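Local coordinates for FAD-binding PCMH-type domain-containing protein (Gibberella zeae, PDB 6YJO) that carries a covalently bound FAD and probably acts as an oxygen-dependent oxidoreductase, most likely on oligosaccharides, at residues Thr77-His80 with Ile81-Val85; Met371-Ser374 with Asp375-His378; Lys484-Ala487 with Glu488-Lys492. One frame throughout, in Å; residues are numbered along the deposited sequence.

Contact 1 of 3, residues Thr77-His80 with Ile81-Val85; sequences TVKH and ISDAV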
ATOM      1  N   THR A  77      11.094  -4.770  21.539  1.00 65.91           N
ATOM      2  CA  THR A  77      12.101  -3.722  21.582  1.00 63.56           C
ATOM      3  C   THR A  77      12.952  -3.786  20.325  1.00 60.83           C
ATOM      4  O   THR A  77      13.028  -4.814  19.645  1.00 60.04           O
ATOM      5  CB  THR A  77      13.016  -3.840  22.810  1.00 65.48           C
ATOM      6  OG1 THR A  77      13.792  -5.043  22.717  1.00 67.03           O
ATOM      7  CG2 THR A  77      12.201  -3.857  24.097  1.00 67.60           C
ATOM      8  N   VAL A  78      13.600  -2.660  20.027  1.00 59.47           N
ATOM      9  CA  VAL A  78      14.529  -2.614  18.902  1.00 58.32           C
ATOM     10  C   VAL A  78      15.637  -3.639  19.086  1.00 59.35           C
ATOM     11  O   VAL A  78      16.128  -4.219  18.110  1.00 58.02           O
ATOM     12  CB  VAL A  78      15.107  -1.194  18.746  1.00 56.41           C
ATOM     13  CG1 VAL A  78      15.860  -1.074  17.431  1.00 54.86           C
ATOM     14  CG2 VAL A  78      13.999  -0.147  18.847  1.00 56.56           C
ATOM     15  N   LYS A  79      16.042  -3.885  20.333  1.00 61.01           N
ATOM     16  CA  LYS A  79      17.147  -4.804  20.585  1.00 61.39           C
ATOM     17  C   LYS A  79      16.775  -6.229  20.195  1.00 60.68           C
ATOM     18  O   LYS A  79      17.585  -6.946  19.596  1.00 60.12           O
ATOM     19  CB  LYS A  79      17.561  -4.726  22.055  1.00 62.67           C
ATOM     20  CG  LYS A  79      19.044  -4.950  22.284  1.00 64.14           C
ATOM     21  CD  LYS A  79      19.334  -6.346  22.799  1.00 67.59           C
ATOM     22  CE  LYS A  79      20.830  -6.555  22.970  1.00 70.31           C
ATOM     23  NZ  LYS A  79      21.561  -6.317  21.695  1.00 69.60           N
ATOM     24  N   HIS A  80      15.551  -6.656  20.520  1.00 61.14           N
ATOM     25  CA  HIS A  80      15.079  -7.962  20.071  1.00 62.11           C
ATOM     26  C   HIS A  80      15.256  -8.115  18.566  1.00 60.09           C
ATOM     27  O   HIS A  80      15.784  -9.127  18.089  1.00 59.52           O
ATOM     28  CB  HIS A  80      13.610  -8.152  20.458  1.00 61.95           C
ATOM     29  CG  HIS A  80      13.369  -8.188  21.935  1.00 63.99           C
ATOM     30  ND1 HIS A  80      12.262  -7.613  22.521  1.00 63.07           N
ATOM     31  CD2 HIS A  80      14.084  -8.740  22.945  1.00 65.29           C
ATOM     32  CE1 HIS A  80      12.308  -7.802  23.827  1.00 65.84           C
ATOM     33  NE2 HIS A  80      13.404  -8.482  24.110  1.00 67.21           N
ATOM     34  N   ILE A  81      14.820  -7.113  17.799  1.00 57.82           N
ATOM     35  CA  ILE A  81      14.976  -7.161  16.347  1.00 55.97           C
ATOM     36  C   ILE A  81      16.445  -7.331  15.979  1.00 54.06           C
ATOM     37  O   ILE A  81      16.806  -8.205  15.179  1.00 53.34           O
ATOM     38  CB  ILE A  81      14.376  -5.899  15.701  1.00 55.28           C
ATOM     39  CG1 ILE A  81      12.855  -5.883  15.866  1.00 56.16           C
ATOM     40  CG2 ILE A  81      14.723  -5.841  14.220  1.00 53.16           C
ATOM     41  CD1 ILE A  81      12.288  -4.525  16.244  1.00 55.99           C
ATOM     42  N   SER A  82      17.317  -6.497  16.550  1.00 52.77           N
ATOM     43  CA  SER A  82      18.739  -6.599  16.243  1.00 52.65           C
ATOM     44  C   SER A  82      19.260  -7.999  16.545  1.00 52.12           C
ATOM     45  O   SER A  82      19.920  -8.625  15.708  1.00 48.73           O
ATOM     46  CB  SER A  82      19.528  -5.548  17.025  1.00 56.83           C
ATOM     47  OG  SER A  82      20.910  -5.623  16.718  1.00 58.89           O
ATOM     48  N   ASP A  83      18.961  -8.514  17.740  1.00 54.24           N
ATOM     49  CA  ASP A  83      19.389  -9.865  18.083  1.00 56.48           C
ATOM     50  C   ASP A  83      18.727 -10.900  17.179  1.00 54.15           C
ATOM     51  O   ASP A  83      19.368 -11.872  16.764  1.00 52.06           O
ATOM     52  CB  ASP A  83      19.080 -10.158  19.551  1.00 60.40           C
ATOM     53  CG  ASP A  83      20.017  -9.431  20.501  1.00 62.46           C
ATOM     54  OD1 ASP A  83      20.988  -8.803  20.021  1.00 61.38           O
ATOM     55  OD2 ASP A  83      19.784  -9.486  21.726  1.00 63.99           O
ATOM     56  N   ALA A  84      17.446 -10.706  16.855  1.00 54.20           N
ATOM     57  CA  ALA A  84      16.761 -11.642  15.968  1.00 57.15           C
ATOM     58  C   ALA A  84      17.387 -11.629  14.582  1.00 56.63           C
ATOM     59  O   ALA A  84      17.542 -12.683  13.956  1.00 58.47           O
ATOM     60  CB  ALA A  84      15.272 -11.300  15.887  1.00 58.74           C
ATOM     61  N   VAL A  85      17.767 -10.445  14.094  1.00 54.23           N
ATOM     62  CA  VAL A  85      18.430 -10.353  12.798  1.00 53.92           C
ATOM     63  C   VAL A  85      19.805 -11.004  12.858  1.00 58.97           C
ATOM     64  O   VAL A  85      20.243 -11.625  11.883  1.00 59.49           O
ATOM     65  CB  VAL A  85      18.501  -8.879  12.350  1.00 50.19           C
ATOM     66  CG1 VAL A  85      19.768  -8.598  11.546  1.00 48.73           C
ATOM     67  CG2 VAL A  85      17.259  -8.520  11.537  1.00 49.09           C
TER
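V78, K79 and H80 hand their carbonyls to S82, D83 and A84 in the first turns of helix 78-90. S82 N donates to V78 O at 3.0 Å, and D83 N to K79 O at 2.8 Å with an almost straight N-H...O angle of 177°. A84 N meets H80 O in the same i to i+4 pattern. The bond from I81 N to T77 O, at the very start, is long and weak.

T77 is the N-cap. Its OG1 accepts from H80 N at 3.2 Å. In return, H80 ND1 accepts from T77 N at 3.2 Å, the donor lying 33° out of the ring plane. H80 has CG beside its backbone N (chi1 -65°), which turns the ring back toward the helix start. T76 N also donates to ND1, while the ring packs on P45 and P75.

One turn apart, K79 and D83 form a salt bridge. K79 NZ reaches D83 OD1 at 3.1 Å on the syn side of the carboxylate, well out of its plane. The K79 chain bends at CB-CG and again at CD-CE; the first bend lays CD 3.3 Å from D83 OD2 and the second turns NZ to OD1.

I81 lies on the buried side. Its CD1 rests 3.5 Å from T77 O, and the side chain packs on I118, M123, V196, I226 and A228. It ends about 7 Å from the bound FAD without touching it. S82 points OG at G200 O, to which it is hydrogen-bonded.

T77 and H80 thus make a capping box at the start of the helix. That helix is the connection of a beta-alpha-beta crossover between parallel strands 71-73 and 95-98, within the FAD-binding domain of the PCMH type.

Contact 2 of 3, residues Met371-Ser374 with Asp375-His378; sequences MNDS and DARH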
ATOM      1  N   MET A 371     -18.762  -8.515 -18.468  1.00 63.03           N
ATOM      2  CA  MET A 371     -19.953  -8.201 -17.677  1.00 63.61           C
ATOM      3  C   MET A 371     -21.215  -8.806 -18.286  1.00 67.28           C
ATOM      4  O   MET A 371     -22.101  -9.271 -17.559  1.00 66.82           O
ATOM      5  CB  MET A 371     -20.110  -6.684 -17.531  1.00 62.24           C
ATOM      6  CG  MET A 371     -19.312  -6.067 -16.391  1.00 59.98           C
ATOM      7  SD  MET A 371     -19.561  -4.285 -16.262  1.00 58.87           S
ATOM      8  CE  MET A 371     -18.489  -3.705 -17.562  1.00 57.12           C
ATOM      9  N   ASN A 372     -21.324  -8.800 -19.610  1.00 70.05           N
ATOM     10  CA  ASN A 372     -22.533  -9.271 -20.274  1.00 71.75           C
ATOM     11  C   ASN A 372     -22.530 -10.771 -20.537  1.00 70.93           C
ATOM     12  O   ASN A 372     -23.517 -11.292 -21.068  1.00 71.84           O
ATOM     13  CB  ASN A 372     -22.737  -8.517 -21.590  1.00 73.31           C
ATOM     14  CG  ASN A 372     -22.957  -7.033 -21.378  1.00 71.78           C
ATOM     15  OD1 ASN A 372     -23.570  -6.621 -20.391  1.00 70.26           O
ATOM     16  ND2 ASN A 372     -22.448  -6.221 -22.295  1.00 71.80           N
ATOM     17  N   ASP A 373     -21.459 -11.475 -20.175  1.00 70.57           N
ATOM     18  CA  ASP A 373     -21.357 -12.916 -20.376  1.00 72.46           C
ATOM     19  C   ASP A 373     -21.819 -13.618 -19.104  1.00 74.45           C
ATOM     20  O   ASP A 373     -21.160 -13.529 -18.064  1.00 71.71           O
ATOM     21  CB  ASP A 373     -19.926 -13.311 -20.733  1.00 72.29           C
ATOM     22  CG  ASP A 373     -19.805 -14.765 -21.151  1.00 74.64           C
ATOM     23  OD1 ASP A 373     -20.584 -15.603 -20.651  1.00 75.37           O
ATOM     24  OD2 ASP A 373     -18.927 -15.067 -21.987  1.00 75.77           O
ATOM     25  N   SER A 374     -22.944 -14.330 -19.196  1.00 78.15           N
ATOM     26  CA  SER A 374     -23.499 -15.000 -18.023  1.00 78.31           C
ATOM     27  C   SER A 374     -22.554 -16.062 -17.472  1.00 74.40           C
ATOM     28  O   SER A 374     -22.607 -16.380 -16.277  1.00 70.66           O
ATOM     29  CB  SER A 374     -24.853 -15.621 -18.370  1.00 83.15           C
ATOM     30  OG  SER A 374     -25.578 -15.964 -17.202  1.00 84.07           O
ATOM     31  N   ASP A 375     -21.688 -16.623 -18.317  1.00 75.30           N
ATOM     32  CA  ASP A 375     -20.815 -17.704 -17.869  1.00 75.76           C
ATOM     33  C   ASP A 375     -19.528 -17.188 -17.242  1.00 72.67           C
ATOM     34  O   ASP A 375     -18.959 -17.857 -16.372  1.00 73.39           O
ATOM     35  CB  ASP A 375     -20.471 -18.626 -19.038  1.00 77.86           C
ATOM     36  CG  ASP A 375     -21.669 -18.942 -19.903  1.00 81.68           C
ATOM     37  OD1 ASP A 375     -22.778 -19.103 -19.351  1.00 82.63           O
ATOM     38  OD2 ASP A 375     -21.500 -19.023 -21.140  1.00 84.25           O
ATOM     39  N   ALA A 376     -19.062 -16.012 -17.654  1.00 72.31           N
ATOM     40  CA  ALA A 376     -17.731 -15.552 -17.284  1.00 71.68           C
ATOM     41  C   ALA A 376     -17.612 -15.328 -15.777  1.00 69.49           C
ATOM     42  O   ALA A 376     -18.603 -15.249 -15.046  1.00 68.41           O
ATOM     43  CB  ALA A 376     -17.395 -14.260 -18.028  1.00 71.15           C
ATOM     44  N   ARG A 377     -16.364 -15.222 -15.324  1.00 67.58           N
ATOM     45  CA  ARG A 377     -16.067 -14.971 -13.918  1.00 64.00           C
ATOM     46  C   ARG A 377     -16.475 -13.546 -13.561  1.00 59.05           C
ATOM     47  O   ARG A 377     -15.993 -12.584 -14.171  1.00 57.61           O
ATOM     48  CB  ARG A 377     -14.578 -15.195 -13.665  1.00 64.73           C
ATOM     49  CG  ARG A 377     -14.189 -15.514 -12.224  1.00 64.09           C
ATOM     50  CD  ARG A 377     -12.694 -15.816 -12.151  1.00 63.26           C
ATOM     51  NE  ARG A 377     -12.168 -15.892 -10.789  1.00 60.74           N
ATOM     52  CZ  ARG A 377     -12.027 -17.014 -10.087  1.00 60.72           C
ATOM     53  NH1 ARG A 377     -12.390 -18.183 -10.594  1.00 61.13           N
ATOM     54  NH2 ARG A 377     -11.522 -16.962  -8.861  1.00 59.41           N
ATOM     55  N   HIS A 378     -17.371 -13.411 -12.582  1.00 57.10           N
ATOM     56  CA  HIS A 378     -17.897 -12.117 -12.160  1.00 55.19           C
ATOM     57  C   HIS A 378     -17.509 -11.763 -10.732  1.00 54.93           C
ATOM     58  O   HIS A 378     -18.145 -10.902 -10.118  1.00 56.77           O
ATOM     59  CB  HIS A 378     -19.419 -12.107 -12.290  1.00 54.00           C
ATOM     60  CG  HIS A 378     -19.904 -12.170 -13.702  1.00 55.74           C
ATOM     61  ND1 HIS A 378     -21.078 -12.800 -14.055  1.00 56.65           N
ATOM     62  CD2 HIS A 378     -19.382 -11.674 -14.847  1.00 55.51           C
ATOM     63  CE1 HIS A 378     -21.255 -12.693 -15.359  1.00 58.72           C
ATOM     64  NE2 HIS A 378     -20.240 -12.015 -15.863  1.00 57.16           N
TER
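D373 and A376 are the ends of a tight turn in the loop between helix 357-371 and strand 380-386, with S374 and D375 at its corners in backbone angles close to type I. A376 N donates to D373 O at 3.3 Å, but the position of that oxygen is less certain, so this bond is doubtful.

The side chain of D373 gives firmer evidence. Its OD1 accepts from D375 N at 2.8 Å, on the anti side of the carboxylate and 25° out of its plane. CG stands opposite the backbone N (chi1 -172°), which carries the carboxylate forward along the chain to the corner. A376 N adds a weak bond to the same OD1.

D375 OD2 lies 3.6 Å from D373 OD1, the same oxygen that takes D375 N. The two charges probably repel each other mildly at this surface. Nearer the backbone, D373 CB touches A376 CB at 3.8 Å.

H378 lies with one ring face under A376 O, which sits 3.5 Å above the plane of the H378 ring, over its centre. H378 NE2 is hydrogen-bonded to N370 O, and the ring also touches P281. R377 leaves the turn to pair with D423 and to make a cation-pi contact with Y427.

The bond from D375 N to D373 OD1 defines an Asx turn, here in a surface helix-to-strand connection away from the flavin.

Contact 3 of 3, residues Lys484-Ala487 with Glu488-Lys492; sequences KLKA and ELDPK. With NAG (2-acetamido-2-deoxy-beta-D-glucopyranose), chain B.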
ATOM      1  N   LYS A 484      22.172  -1.075  -6.714  1.00 50.10           N
ATOM      2  CA  LYS A 484      23.489  -0.679  -6.227  1.00 52.37           C
ATOM      3  C   LYS A 484      23.495  -0.598  -4.708  1.00 51.18           C
ATOM      4  O   LYS A 484      24.451  -1.034  -4.055  1.00 51.50           O
ATOM      5  CB  LYS A 484      23.894   0.665  -6.832  1.00 53.91           C
ATOM      6  CG  LYS A 484      25.345   1.039  -6.576  1.00 58.04           C
ATOM      7  CD  LYS A 484      25.709   2.374  -7.210  1.00 62.01           C
ATOM      8  CE  LYS A 484      25.340   3.550  -6.322  1.00 63.13           C
ATOM      9  NZ  LYS A 484      26.116   3.564  -5.051  1.00 64.62           N
ATOM     10  N   LEU A 485      22.420  -0.058  -4.129  1.00 50.37           N
ATOM     11  CA  LEU A 485      22.339   0.091  -2.681  1.00 49.14           C
ATOM     12  C   LEU A 485      22.078  -1.241  -1.989  1.00 48.68           C
ATOM     13  O   LEU A 485      22.548  -1.458  -0.867  1.00 43.33           O
ATOM     14  CB  LEU A 485      21.241   1.095  -2.338  1.00 46.57           C
ATOM     15  CG  LEU A 485      20.993   1.413  -0.867  1.00 45.84           C
ATOM     16  CD1 LEU A 485      22.267   1.874  -0.180  1.00 45.26           C
ATOM     17  CD2 LEU A 485      19.914   2.478  -0.771  1.00 45.11           C
ATOM     18  N   LYS A 486      21.328  -2.137  -2.632  1.00 49.38           N
ATOM     19  CA  LYS A 486      21.107  -3.460  -2.061  1.00 50.41           C
ATOM     20  C   LYS A 486      22.425  -4.210  -1.889  1.00 53.40           C
ATOM     21  O   LYS A 486      22.626  -4.909  -0.888  1.00 45.69           O
ATOM     22  CB  LYS A 486      20.138  -4.245  -2.949  1.00 52.14           C
ATOM     23  CG  LYS A 486      19.901  -5.691  -2.537  1.00 53.00           C
ATOM     24  CD  LYS A 486      18.884  -5.832  -1.415  1.00 48.61           C
ATOM     25  CE  LYS A 486      18.717  -7.297  -1.029  1.00 48.22           C
ATOM     26  NZ  LYS A 486      17.677  -7.525   0.010  1.00 45.46           N
ATOM     27  N   ALA A 487      23.341  -4.067  -2.851  1.00 53.02           N
ATOM     28  CA  ALA A 487      24.633  -4.736  -2.744  1.00 56.13           C
ATOM     29  C   ALA A 487      25.466  -4.150  -1.610  1.00 56.62           C
ATOM     30  O   ALA A 487      26.199  -4.882  -0.931  1.00 55.22           O
ATOM     31  CB  ALA A 487      25.384  -4.641  -4.072  1.00 50.62           C
ATOM     32  N   GLU A 488      25.373  -2.835  -1.395  1.00 56.88           N
ATOM     33  CA  GLU A 488      26.048  -2.213  -0.261  1.00 56.53           C
ATOM     34  C   GLU A 488      25.609  -2.844   1.053  1.00 55.91           C
ATOM     35  O   GLU A 488      26.438  -3.265   1.869  1.00 58.63           O
ATOM     36  CB  GLU A 488      25.748  -0.715  -0.226  1.00 56.70           C
ATOM     37  CG  GLU A 488      26.838   0.195  -0.741  1.00 61.17           C
ATOM     38  CD  GLU A 488      26.757   1.579  -0.108  1.00 62.91           C
ATOM     39  OE1 GLU A 488      27.165   1.727   1.066  1.00 64.20           O
ATOM     40  OE2 GLU A 488      26.259   2.516  -0.771  1.00 63.40           O
ATOM     41  N   LEU A 489      24.296  -2.926   1.269  1.00 53.24           N
ATOM     42  CA  LEU A 489      23.719  -3.149   2.587  1.00 51.15           C
ATOM     43  C   LEU A 489      23.310  -4.592   2.840  1.00 48.95           C
ATOM     44  O   LEU A 489      23.527  -5.101   3.941  1.00 49.76           O
ATOM     45  CB  LEU A 489      22.506  -2.231   2.771  1.00 49.18           C
ATOM     46  CG  LEU A 489      22.823  -0.745   2.556  1.00 48.50           C
ATOM     47  CD1 LEU A 489      21.574   0.118   2.671  1.00 46.69           C
ATOM     48  CD2 LEU A 489      23.899  -0.276   3.531  1.00 48.94           C
ATOM     49  N   ASP A 490      22.719  -5.267   1.859  1.00 47.31           N
ATOM     50  CA  ASP A 490      22.295  -6.659   1.998  1.00 46.62           C
ATOM     51  C   ASP A 490      22.828  -7.441   0.804  1.00 47.87           C
ATOM     52  O   ASP A 490      22.075  -7.797  -0.111  1.00 47.52           O
ATOM     53  CB  ASP A 490      20.772  -6.760   2.097  1.00 44.70           C
ATOM     54  CG  ASP A 490      20.302  -8.114   2.590  1.00 45.59           C
ATOM     55  OD1 ASP A 490      21.134  -8.878   3.127  1.00 47.21           O
ATOM     56  OD2 ASP A 490      19.098  -8.416   2.441  1.00 44.80           O
ATOM     57  N   PRO A 491      24.137  -7.733   0.784  1.00 49.70           N
ATOM     58  CA  PRO A 491      24.731  -8.353  -0.407  1.00 51.55           C
ATOM     59  C   PRO A 491      24.397  -9.831  -0.519  1.00 53.38           C
ATOM     60  O   PRO A 491      24.211 -10.349  -1.624  1.00 54.62           O
ATOM     61  CB  PRO A 491      26.239  -8.124  -0.213  1.00 53.41           C
ATOM     62  CG  PRO A 491      26.415  -7.592   1.221  1.00 52.68           C
ATOM     63  CD  PRO A 491      25.086  -7.700   1.908  1.00 51.08           C
ATOM     64  N   LYS A 492      24.315 -10.518   0.618  1.00 53.96           N
ATOM     65  CA  LYS A 492      23.901 -11.913   0.641  1.00 56.19           C
ATOM     66  C   LYS A 492      22.395 -12.070   0.484  1.00 56.46           C
ATOM     67  O   LYS A 492      21.902 -13.204   0.450  1.00 54.27           O
ATOM     68  CB  LYS A 492      24.374 -12.573   1.940  1.00 59.66           C
ATOM     69  CG  LYS A 492      25.879 -12.453   2.171  1.00 63.03           C
ATOM     70  CD  LYS A 492      26.380 -13.441   3.219  1.00 67.36           C
ATOM     71  CE  LYS A 492      27.452 -12.830   4.113  1.00 68.45           C
ATOM     72  NZ  LYS A 492      28.006 -13.828   5.074  1.00 71.83           N
TER
HETATM   73  C1  NAG B   1      26.691  -3.001   8.932  1.00 46.47           C
HETATM   74  C2  NAG B   1      28.000  -2.448   9.486  1.00 47.24           C
HETATM   75  C3  NAG B   1      28.093  -0.940   9.249  1.00 49.00           C
HETATM   76  C4  NAG B   1      27.812  -0.586   7.794  1.00 49.61           C
HETATM   77  C5  NAG B   1      26.520  -1.245   7.323  1.00 49.48           C
HETATM   78  C6  NAG B   1      26.270  -1.058   5.845  1.00 49.99           C
HETATM   79  C7  NAG B   1      29.230  -3.260  11.451  1.00 46.05           C
HETATM   80  C8  NAG B   1      29.180  -3.510  12.929  1.00 43.15           C
HETATM   81  N2  NAG B   1      28.121  -2.749  10.904  1.00 46.84           N
HETATM   82  O3  NAG B   1      29.398  -0.498   9.610  1.00 49.57           O
HETATM   83  O4  NAG B   1      27.622   0.820   7.685  1.00 53.39           O
HETATM   84  O5  NAG B   1      26.570  -2.658   7.560  1.00 49.91           O
HETATM   85  O6  NAG B   1      26.996  -2.008   5.076  1.00 52.37           O
HETATM   86  O7  NAG B   1      30.228  -3.511  10.782  1.00 48.07           O
HETATM   87  O   HOH W   1      27.367   2.191  -3.147  1.00 52.21           O
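L485 and L489 meet one turn apart on the buried side of helix 479-489, CD1 to CD1 at 3.4 Å. L485 also packs on A216 and F224, and L489 on L213. The backbone bond from L489 N to L485 O, 3.1 Å, holds the pair in step.

K486 and D490 run side by side. K486 NZ meets D490 OD2 at 3.0 Å, on the anti side of the carboxylate. With CG of K486 opposite the backbone N (chi1 175°) and one bend at CB-CG, NZ comes alongside D490. S223 O and D493 also hold this buried NZ. D490 takes M494 N and F495 N on its two oxygens.

This is the C-terminal end of the helix, in the berberine-like region. D490 N still bonds to K486 O at 2.8 Å, but D490 itself leaves helical angles. P491 then lays CB 3.3 Å from A487 O.

The outer side is looser. K484 NZ and E488 OE2 stay 4.4 Å apart and are bridged by a water. An N-acetylglucosamine of the protein's own glycan makes only a weak bond from O6 to E488 O, though its C6 packs closely, 3.4 Å from L489 CD2.

Contacts 1 and 3 are partly buried and sit at opposite ends of their helices: contact 1 at the start of helix 78-90, contact 3 at the finish of helix 479-489. Both have an i to i+4 lysine-aspartate salt bridge, but the one in contact 3 is buried and has further partners. Their nearest atoms are about 9 Å apart, on the same side of the chain's centre, though one lies in the FAD-binding region and the other in the berberine-like region. Contact 2 is a surface turn with no salt bridge between its segments; a carboxylate-to-backbone bond and close like charges mark it instead. Its centre is about 51 Å from that of contact 1, across the chain's centre.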